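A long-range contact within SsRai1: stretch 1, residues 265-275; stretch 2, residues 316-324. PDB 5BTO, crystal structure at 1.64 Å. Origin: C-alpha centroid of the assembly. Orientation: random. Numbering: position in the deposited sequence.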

# COMPACT_ATOMS: atom_id res chain seq x y z
N SER A 265 -6.33 11.43 34.57
CA SER A 265 -6.88 12.36 33.59
C SER A 265 -7.05 11.65 32.26
O SER A 265 -6.48 10.58 32.06
N ASN A 266 -7.84 12.24 31.37
CA ASN A 266 -8.01 11.67 30.03
C ASN A 266 -6.67 11.57 29.32
O ASN A 266 -6.39 10.57 28.64
N GLY A 267 -5.83 12.58 29.50
CA GLY A 267 -4.50 12.58 28.92
C GLY A 267 -3.66 11.39 29.34
O GLY A 267 -2.89 10.85 28.53
N GLN A 268 -3.79 10.98 30.59
CA GLN A 268 -3.03 9.84 31.08
C GLN A 268 -3.60 8.55 30.50
O GLN A 268 -2.87 7.60 30.23
N VAL A 269 -4.91 8.52 30.28
CA VAL A 269 -5.52 7.37 29.63
C VAL A 269 -4.96 7.25 28.21
O VAL A 269 -4.65 6.15 27.73
N VAL A 270 -4.82 8.39 27.55
CA VAL A 270 -4.19 8.42 26.22
C VAL A 270 -2.79 7.82 26.24
O VAL A 270 -2.46 6.96 25.40
N ASN A 271 -1.98 8.28 27.19
CA ASN A 271 -0.61 7.80 27.32
C ASN A 271 -0.63 6.30 27.55
O ASN A 271 0.14 5.56 26.94
N PHE A 272 -1.52 5.86 28.43
CA PHE A 272 -1.56 4.45 28.77
C PHE A 272 -1.92 3.59 27.57
O PHE A 272 -1.35 2.51 27.36
N GLU A 273 -2.89 4.06 26.79
CA GLU A 273 -3.36 3.25 25.67
C GLU A 273 -2.25 2.94 24.68
O GLU A 273 -2.17 1.82 24.16
N LYS A 274 -1.39 3.92 24.41
CA LYS A 274 -0.25 3.72 23.52
C LYS A 274 0.65 2.61 24.06
O LYS A 274 1.12 1.76 23.30
N LYS A 275 0.88 2.63 25.37
CA LYS A 275 1.76 1.66 26.00
C LYS A 275 1.10 0.29 26.01
O LYS A 275 1.75 -0.73 25.76
N LEU A 316 -10.56 -4.12 25.06
CA LEU A 316 -10.42 -2.95 25.93
C LEU A 316 -10.09 -1.70 25.13
O LEU A 316 -10.66 -0.63 25.35
N ILE A 317 -9.15 -1.83 24.20
CA ILE A 317 -8.78 -0.69 23.36
C ILE A 317 -9.94 -0.25 22.45
O ILE A 317 -10.25 0.95 22.34
N LYS A 318 -10.60 -1.21 21.83
CA LYS A 318 -11.73 -0.91 20.96
C LYS A 318 -12.83 -0.15 21.70
O LYS A 318 -13.42 0.79 21.16
N ASN A 319 -13.11 -0.57 22.94
CA ASN A 319 -14.17 0.03 23.73
C ASN A 319 -13.82 1.32 24.47
O ASN A 319 -14.66 1.89 25.18
N ASN A 320 -12.58 1.78 24.30
CA ASN A 320 -12.17 3.08 24.84
C ASN A 320 -12.60 4.25 23.95
O ASN A 320 -12.10 4.42 22.85
N ALA A 321 -13.53 5.07 24.44
CA ALA A 321 -14.02 6.22 23.68
C ALA A 321 -12.90 7.18 23.22
O ALA A 321 -12.91 7.64 22.08
N LEU A 322 -11.97 7.48 24.13
CA LEU A 322 -10.81 8.32 23.83
C LEU A 322 -9.96 7.65 22.77
O LEU A 322 -9.94 6.43 22.70
N THR A 323 -9.23 8.43 21.97
CA THR A 323 -8.68 7.89 20.71
C THR A 323 -7.20 8.16 20.37
O THR A 323 -6.66 9.22 20.68
N GLU A 324 -6.58 7.15 19.75
CA GLU A 324 -5.30 7.25 19.00
C GLU A 324 -4.37 6.05 19.26
O GLU A 324 -3.26 5.97 18.71

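The contact between the helix of residues 266-275 and the segment 316-324, helical over 316-318 and loop from Asn320 to Thr323, buries 495 Å², both sides summed. Ser265 (chi1 p) stays out of the contact but caps the helix, its OG accepting from Gln268 N at 3.2 Å. Asn266 (m), set sideways, brings OD1 to 3.8 Å from Leu322 CD1. Gly267 has no side chain to offer, and Gln268 is out of reach. Val269 (t) points toward the loop: its CG1 lies 3.9 Å from Leu322 CD1, an apolar contact, and 4.0 Å from Asn320 ND2. Leu322 (m, t) also points in, so its methyl CD1 meets both Asn266 and Val269, which sit three residues apart, about one turn along the helix. Val270 (t), sideways, rests CG1 3.5 Å from Glu324 OE2. Asn271 and Phe272 make no contact here.

Glu273 is buried and has the largest covered area, 112 Å². Its CA-to-CB bond points toward the other stretch, chi1 and chi2 are both t, and chi3 of 76° sets the carboxylate. Glu273 OE2 accepts a hydrogen bond from Asn320 ND2 (2.9 Å) and lies 3.9 Å from Ile317 CG2. Asn320 (t) points in to make this bond, while its OD1 accepts a weak bond from Leu322 N at 3.1 Å, tying the amide to its own loop. Two waters extend the carboxylate's reach to the backbone. Water 1 donates to Glu273 OE1 (2.6 Å) and accepts from Glu324 N (2.7 Å); water 2 lies 2.6 Å from both Glu273 OE2 and Leu322 O.

Lys274 (m, t, p, p), also sideways, lies with its aliphatic CD 3.6 Å from Glu324 OE2, while NZ is hydrogen-bonded elsewhere in the structure. Glu324 (p, t) starts sideways, yet its end comes nearer the helix. Lys275 is out of reach.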

# COMPACT_ATOMS: atom_id res chain seq x y z
CB SER A 265 -5.95 13.56 33.40
OG SER A 265 -4.75 13.16 32.76
CB ASN A 266 -8.99 12.52 29.20
CG ASN A 266 -10.40 12.48 29.75
OD1 ASN A 266 -10.83 11.49 30.34
ND2 ASN A 266 -11.13 13.58 29.57
CB GLN A 268 -3.00 9.79 32.62
CG GLN A 268 -2.27 10.95 33.28
CD GLN A 268 -0.81 11.07 32.87
OE1 GLN A 268 -0.15 10.08 32.54
NE2 GLN A 268 -0.30 12.29 32.87
CB VAL A 269 -7.05 7.46 29.60
CG1 VAL A 269 -7.64 6.26 28.87
CG2 VAL A 269 -7.58 7.49 31.03
CB VAL A 270 -4.10 9.86 25.69
CG1 VAL A 270 -3.11 9.94 24.52
CG2 VAL A 270 -5.47 10.34 25.28
CB ASN A 271 0.12 8.48 28.49
CG ASN A 271 0.42 9.95 28.23
OD1 ASN A 271 0.45 10.40 27.09
ND2 ASN A 271 0.67 10.70 29.31
CB PHE A 272 -2.54 4.20 29.92
CG PHE A 272 -2.63 2.76 30.35
CD1 PHE A 272 -1.48 2.01 30.53
CD2 PHE A 272 -3.86 2.17 30.57
CE1 PHE A 272 -1.56 0.68 30.92
CE2 PHE A 272 -3.94 0.84 30.98
CZ PHE A 272 -2.79 0.10 31.15
CB GLU A 273 -4.54 3.89 24.94
CG GLU A 273 -5.14 2.96 23.91
CD GLU A 273 -6.16 3.64 23.03
OE1 GLU A 273 -5.74 4.40 22.14
OE2 GLU A 273 -7.36 3.41 23.25
CB LYS A 274 0.57 5.00 23.35
CG LYS A 274 -0.16 6.12 22.65
CD LYS A 274 0.71 7.37 22.56
CE LYS A 274 2.12 7.03 22.07
NZ LYS A 274 2.09 6.28 20.78
CB LYS A 275 2.09 2.07 27.44
CG LYS A 275 2.93 3.35 27.57
CD LYS A 275 3.17 3.70 29.04
CE LYS A 275 3.84 5.05 29.20
NZ LYS A 275 4.07 5.37 30.63
CB LEU A 316 -9.35 -3.17 26.99
CG LEU A 316 -9.70 -4.08 28.17
CD1 LEU A 316 -8.50 -4.20 29.09
CD2 LEU A 316 -10.90 -3.49 28.91
CB ILE A 317 -7.52 -1.03 22.54
CG1 ILE A 317 -6.29 -1.10 23.46
CG2 ILE A 317 -7.27 -0.01 21.43
CD1 ILE A 317 -5.04 -1.58 22.78
CB LYS A 318 -12.30 -2.19 20.35
CG LYS A 318 -13.43 -1.95 19.35
CD LYS A 318 -13.88 -3.25 18.72
CE LYS A 318 -14.92 -3.02 17.64
NZ LYS A 318 -14.34 -2.40 16.40
CB ASN A 319 -14.71 -0.99 24.72
CG ASN A 319 -15.55 -2.05 24.06
OD1 ASN A 319 -16.06 -1.84 22.96
ND2 ASN A 319 -15.70 -3.19 24.71
CB ASN A 320 -10.64 3.11 25.01
CG ASN A 320 -10.14 4.45 25.52
OD1 ASN A 320 -10.91 5.25 26.06
ND2 ASN A 320 -8.85 4.70 25.36
CB ALA A 321 -15.06 6.98 24.48
CB LEU A 322 -9.99 8.54 25.09
CG LEU A 322 -10.83 8.98 26.28
CD1 LEU A 322 -9.97 9.09 27.54
CD2 LEU A 322 -11.50 10.30 25.97
CB THR A 323 -9.55 8.37 19.52
OG1 THR A 323 -10.93 8.06 19.78
CG2 THR A 323 -9.12 7.71 18.23
CB GLU A 324 -4.57 8.57 19.23
CG GLU A 324 -3.64 8.56 20.43
CD GLU A 324 -2.66 9.70 20.41
OE1 GLU A 324 -2.79 10.58 19.54
OE2 GLU A 324 -1.75 9.70 21.27
O HOH W 1 -7.14 4.49 19.94
O HOH W 2 -9.27 4.15 21.71